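Local coordinates for protein 3-hydroxyacyl-CoA dehydrogenase (Archaeoglobus fulgidus, PDB 1ZEJ) that probably acts as an NAD-dependent dehydrogenase of the 3-hydroxyacyl-CoA dehydrogenase family, oxidising a hydroxyl group on its substrate, at residues E96-T107 / L119-W130. Sequence-based numbering, arbitrary orientation. Where two conformers were deposited one is given.
Sequences ERLTNAPLCSNT and LDSPSRFLGVHW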
loop_
_atom_site.group_PDB
_atom_site.type_symbol
_atom_site.label_atom_id
_atom_site.label_comp_id
_atom_site.label_asym_id
_atom_site.label_seq_id
_atom_site.Cartn_x
_atom_site.Cartn_y
_atom_site.Cartn_z
ATOM N N GLU A 96 -26.460 -8.953 25.847
ATOM C CA GLU A 96 -27.610 -9.164 24.944
ATOM C C GLU A 96 -28.918 -9.383 25.674
ATOM O O GLU A 96 -29.962 -9.062 25.144
ATOM C CB GLU A 96 -27.331 -10.263 23.872
ATOM C CG GLU A 96 -27.290 -11.645 24.354
ATOM C CD GLU A 96 -27.130 -12.685 23.197
ATOM O OE1 GLU A 96 -27.485 -12.379 22.024
ATOM O OE2 GLU A 96 -26.660 -13.800 23.519
ATOM N N ARG A 97 -28.859 -9.858 26.914
ATOM C CA ARG A 97 -30.032 -9.964 27.751
ATOM C C ARG A 97 -30.583 -8.631 28.249
ATOM O O ARG A 97 -31.753 -8.580 28.682
ATOM C CB ARG A 97 -29.727 -10.847 28.964
ATOM C CG ARG A 97 -29.258 -12.253 28.593
ATOM C CD ARG A 97 -29.278 -13.211 29.790
ATOM N NE ARG A 97 -28.189 -12.953 30.737
ATOM C CZ ARG A 97 -26.961 -13.482 30.689
ATOM N NH1 ARG A 97 -26.590 -14.318 29.718
ATOM N NH2 ARG A 97 -26.079 -13.153 31.628
ATOM N N LEU A 98 -29.740 -7.587 28.265
ATOM C CA LEU A 98 -30.080 -6.303 28.880
ATOM C C LEU A 98 -30.592 -5.302 27.865
ATOM O O LEU A 98 -31.220 -4.282 28.215
ATOM C CB LEU A 98 -28.846 -5.708 29.583
ATOM C CG LEU A 98 -28.261 -6.551 30.719
ATOM C CD1 LEU A 98 -26.904 -5.952 31.174
ATOM C CD2 LEU A 98 -29.222 -6.707 31.867
ATOM N N THR A 99 -30.341 -5.574 26.590
ATOM C CA THR A 99 -30.735 -4.616 25.585
ATOM C C THR A 99 -30.933 -5.329 24.271
ATOM O O THR A 99 -30.295 -6.361 24.019
ATOM C CB THR A 99 -29.659 -3.482 25.460
ATOM O OG1 THR A 99 -30.061 -2.523 24.466
ATOM C CG2 THR A 99 -28.320 -4.027 25.062
ATOM N N ASN A 100 -31.752 -4.712 23.419
ATOM C CA ASN A 100 -31.899 -5.087 22.009
ATOM C C ASN A 100 -31.080 -4.183 21.032
ATOM O O ASN A 100 -31.215 -4.311 19.829
ATOM C CB ASN A 100 -33.395 -5.014 21.631
ATOM C CG ASN A 100 -34.225 -6.043 22.344
ATOM O OD1 ASN A 100 -33.786 -7.187 22.522
ATOM N ND2 ASN A 100 -35.449 -5.661 22.750
ATOM N N ALA A 101 -30.279 -3.262 21.560
ATOM C CA ALA A 101 -29.434 -2.400 20.751
ATOM C C ALA A 101 -28.444 -3.198 19.923
ATOM O O ALA A 101 -28.073 -4.315 20.308
ATOM C CB ALA A 101 -28.664 -1.442 21.634
ATOM N N PRO A 102 -27.947 -2.602 18.829
ATOM C CA PRO A 102 -26.834 -3.229 18.110
ATOM C C PRO A 102 -25.646 -3.429 19.040
ATOM O O PRO A 102 -25.331 -2.554 19.881
ATOM C CB PRO A 102 -26.510 -2.211 17.018
ATOM C CG PRO A 102 -27.689 -1.492 16.789
ATOM C CD PRO A 102 -28.363 -1.358 18.156
ATOM N N LEU A 103 -25.015 -4.578 18.898
ATOM C CA LEU A 103 -23.839 -4.960 19.661
ATOM C C LEU A 103 -22.671 -5.093 18.708
ATOM O O LEU A 103 -22.755 -5.826 17.734
ATOM C CB LEU A 103 -24.046 -6.311 20.333
ATOM C CG LEU A 103 -25.285 -6.513 21.194
ATOM C CD1 LEU A 103 -25.279 -7.945 21.734
ATOM C CD2 LEU A 103 -25.280 -5.511 22.295
ATOM N N CYS A 104 -21.578 -4.407 19.004
ATOM C CA CYS A 104 -20.494 -4.221 18.047
ATOM C C CYS A 104 -19.186 -4.647 18.691
ATOM O O CYS A 104 -18.685 -3.904 19.505
ATOM C CB CYS A 104 -20.374 -2.748 17.698
ATOM S SG CYS A 104 -21.822 -2.024 16.986
ATOM N N SER A 105 -18.577 -5.754 18.288
ATOM C CA SER A 105 -17.289 -6.158 18.840
ATOM C C SER A 105 -16.107 -5.540 18.039
ATOM O O SER A 105 -16.065 -5.659 16.819
ATOM C CB SER A 105 -17.206 -7.680 18.881
ATOM O OG SER A 105 -15.939 -8.089 19.368
ATOM N N ASN A 106 -15.190 -4.856 18.713
ATOM C CA ASN A 106 -13.933 -4.418 18.087
ATOM C C ASN A 106 -13.069 -5.659 18.088
ATOM O O ASN A 106 -12.515 -6.057 19.118
ATOM C CB ASN A 106 -13.251 -3.284 18.872
ATOM C CG ASN A 106 -11.925 -2.774 18.199
ATOM O OD1 ASN A 106 -11.872 -2.371 17.003
ATOM N ND2 ASN A 106 -10.863 -2.763 18.991
ATOM N N THR A 107 -13.028 -6.338 16.976
ATOM C CA THR A 107 -12.359 -7.624 16.949
ATOM C C THR A 107 -11.241 -7.444 15.934
ATOM O O THR A 107 -11.488 -6.983 14.825
ATOM C CB THR A 107 -13.374 -8.845 16.707
ATOM O OG1 THR A 107 -12.652 -10.046 16.398
ATOM C CG2 THR A 107 -14.387 -8.576 15.617
ATOM N N LEU A 119 -24.110 -16.477 20.208
ATOM C CA LEU A 119 -25.061 -15.529 20.779
ATOM C C LEU A 119 -26.498 -15.995 20.585
ATOM O O LEU A 119 -26.828 -16.703 19.629
ATOM C CB LEU A 119 -24.915 -14.125 20.142
ATOM C CG LEU A 119 -23.533 -13.511 20.157
ATOM C CD1 LEU A 119 -23.643 -12.140 19.558
ATOM C CD2 LEU A 119 -22.911 -13.443 21.583
ATOM N N ASP A 120 -27.348 -15.536 21.485
ATOM C CA ASP A 120 -28.796 -15.786 21.396
ATOM C C ASP A 120 -29.462 -14.978 20.289
ATOM O O ASP A 120 -30.391 -15.446 19.663
ATOM C CB ASP A 120 -29.427 -15.406 22.741
ATOM C CG ASP A 120 -30.789 -16.017 22.957
ATOM O OD1 ASP A 120 -30.904 -17.267 22.955
ATOM O OD2 ASP A 120 -31.739 -15.248 23.200
ATOM N N SER A 121 -28.993 -13.762 20.042
ATOM C CA SER A 121 -29.668 -12.885 19.075
ATOM C C SER A 121 -28.658 -12.229 18.117
ATOM O O SER A 121 -28.419 -10.992 18.137
ATOM C CB SER A 121 -30.507 -11.846 19.852
ATOM O OG SER A 121 -29.720 -11.279 20.936
ATOM N N PRO A 122 -28.076 -13.047 17.244
ATOM C CA PRO A 122 -26.972 -12.535 16.420
ATOM C C PRO A 122 -27.386 -11.601 15.262
ATOM O O PRO A 122 -26.501 -11.065 14.586
ATOM C CB PRO A 122 -26.320 -13.819 15.929
ATOM C CG PRO A 122 -27.412 -14.741 15.803
ATOM C CD PRO A 122 -28.339 -14.466 16.948
ATOM N N SER A 123 -28.691 -11.433 15.006
ATOM C CA SER A 123 -29.092 -10.546 13.928
ATOM C C SER A 123 -28.658 -9.097 14.144
ATOM O O SER A 123 -28.510 -8.361 13.165
ATOM C CB SER A 123 -30.581 -10.591 13.636
ATOM O OG SER A 123 -31.307 -10.264 14.766
ATOM N N ARG A 124 -28.434 -8.703 15.402
ATOM C CA ARG A 124 -28.037 -7.323 15.722
ATOM C C ARG A 124 -26.613 -7.241 16.259
ATOM O O ARG A 124 -26.232 -6.271 16.887
ATOM C CB ARG A 124 -29.064 -6.651 16.655
ATOM C CG ARG A 124 -29.395 -7.440 17.890
ATOM C CD ARG A 124 -28.227 -7.687 18.857
ATOM N NE ARG A 124 -28.767 -8.405 19.992
ATOM C CZ ARG A 124 -29.192 -7.844 21.120
ATOM N NH1 ARG A 124 -28.984 -6.574 21.373
ATOM N NH2 ARG A 124 -29.764 -8.584 22.031
ATOM N N PHE A 125 -25.801 -8.247 15.933
ATOM C CA PHE A 125 -24.397 -8.293 16.297
ATOM C C PHE A 125 -23.573 -8.116 15.021
ATOM O O PHE A 125 -23.895 -8.689 13.949
ATOM C CB PHE A 125 -24.003 -9.658 16.887
ATOM C CG PHE A 125 -22.509 -9.813 17.071
ATOM C CD1 PHE A 125 -21.851 -9.069 18.016
ATOM C CD2 PHE A 125 -21.769 -10.665 16.254
ATOM C CE1 PHE A 125 -20.469 -9.146 18.163
ATOM C CE2 PHE A 125 -20.401 -10.777 16.397
ATOM C CZ PHE A 125 -19.740 -10.009 17.391
ATOM N N LEU A 126 -22.510 -7.346 15.149
ATOM C CA LEU A 126 -21.547 -7.233 14.073
ATOM C C LEU A 126 -20.200 -6.796 14.615
ATOM O O LEU A 126 -20.076 -6.406 15.788
ATOM C CB LEU A 126 -22.115 -6.312 13.008
ATOM C CG LEU A 126 -22.083 -4.790 12.943
ATOM C CD1 LEU A 126 -23.240 -4.226 12.114
ATOM C CD2 LEU A 126 -21.822 -4.045 14.183
ATOM N N GLY A 127 -19.199 -6.851 13.767
ATOM C CA GLY A 127 -17.848 -6.442 14.147
ATOM C C GLY A 127 -17.722 -4.993 13.729
ATOM O O GLY A 127 -18.211 -4.595 12.664
ATOM N N VAL A 128 -17.061 -4.192 14.562
ATOM C CA VAL A 128 -16.674 -2.809 14.151
ATOM C C VAL A 128 -15.203 -2.654 14.491
ATOM O O VAL A 128 -14.854 -2.557 15.702
ATOM C CB VAL A 128 -17.526 -1.693 14.812
ATOM C CG1 VAL A 128 -17.028 -0.337 14.494
ATOM C CG2 VAL A 128 -18.948 -1.769 14.414
ATOM N N HIS A 129 -14.370 -2.622 13.447
ATOM C CA HIS A 129 -12.932 -2.627 13.486
ATOM C C HIS A 129 -12.389 -1.200 13.324
ATOM O O HIS A 129 -12.454 -0.593 12.256
ATOM C CB HIS A 129 -12.444 -3.571 12.383
ATOM C CG HIS A 129 -10.968 -3.668 12.246
ATOM N ND1 HIS A 129 -10.361 -3.918 11.031
ATOM C CD2 HIS A 129 -9.965 -3.585 13.164
ATOM C CE1 HIS A 129 -9.048 -3.944 11.202
ATOM N NE2 HIS A 129 -8.786 -3.736 12.486
ATOM N N TRP A 130 -11.988 -0.641 14.458
ATOM C CA TRP A 130 -11.443 0.696 14.546
ATOM C C TRP A 130 -9.970 0.597 14.346
ATOM O O TRP A 130 -9.362 -0.404 14.680
ATOM C CB TRP A 130 -11.669 1.276 15.943
ATOM C CG TRP A 130 -13.111 1.509 16.330
ATOM C CD1 TRP A 130 -13.988 0.571 16.792
ATOM C CD2 TRP A 130 -13.821 2.746 16.329
ATOM N NE1 TRP A 130 -15.188 1.141 17.077
ATOM C CE2 TRP A 130 -15.120 2.477 16.783
ATOM C CE3 TRP A 130 -13.494 4.050 15.973
ATOM C CZ2 TRP A 130 -16.090 3.472 16.919
ATOM C CZ3 TRP A 130 -14.454 5.050 16.125
ATOM C CH2 TRP A 130 -15.740 4.754 16.575
#
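Parallel strand pairing between Leu103-Ser105 and Phe125-Val128, central in the sheet of the NAD-binding domain, continues into a polar clasp where Arg124 and Glu96 tie the loops leading into both strands. Four backbone bonds alternate across the strands, from Leu103 N to Arg124 O (2.9 Å) to Val128 N to Ser105 O. Arg124, bent at its second torsion (chi2 63°), lays its guanidinium under Leu103 CD1. In that plane Arg124 NH1 and NH2 both grip Thr99 O, each at 3.0 Å, NH1 also reaches Ala101 O (2.7 Å), and NE and NH2 hold Ser121 OG. The strands belong to a beta-alpha-beta unit of the Rossmann-type fold, joined through helix 112-116. A leucine in place of Arg124 would probably leave the Thr99 and Ala101 carbonyls and Ser121 OG without these donors. The Glu96 carboxylate binds the other loop: OE2 takes Asp120 N nearly straight (167°), while Glu96 OE1 accepts Ser121 N and Ser121 OG (2.7 Å) from one face. On one sheet face Cys104 SG packs on Leu126 CD2 (3.5 Å); on the other, Ser105 CB meets the Phe125 ring edge. Beyond the pairing, Asn106 OD1 receives Trp130 N (3.1 Å), next to His129, predicted to matter for catalysis, whose ND1 is hydrogen-bonded to Glu141.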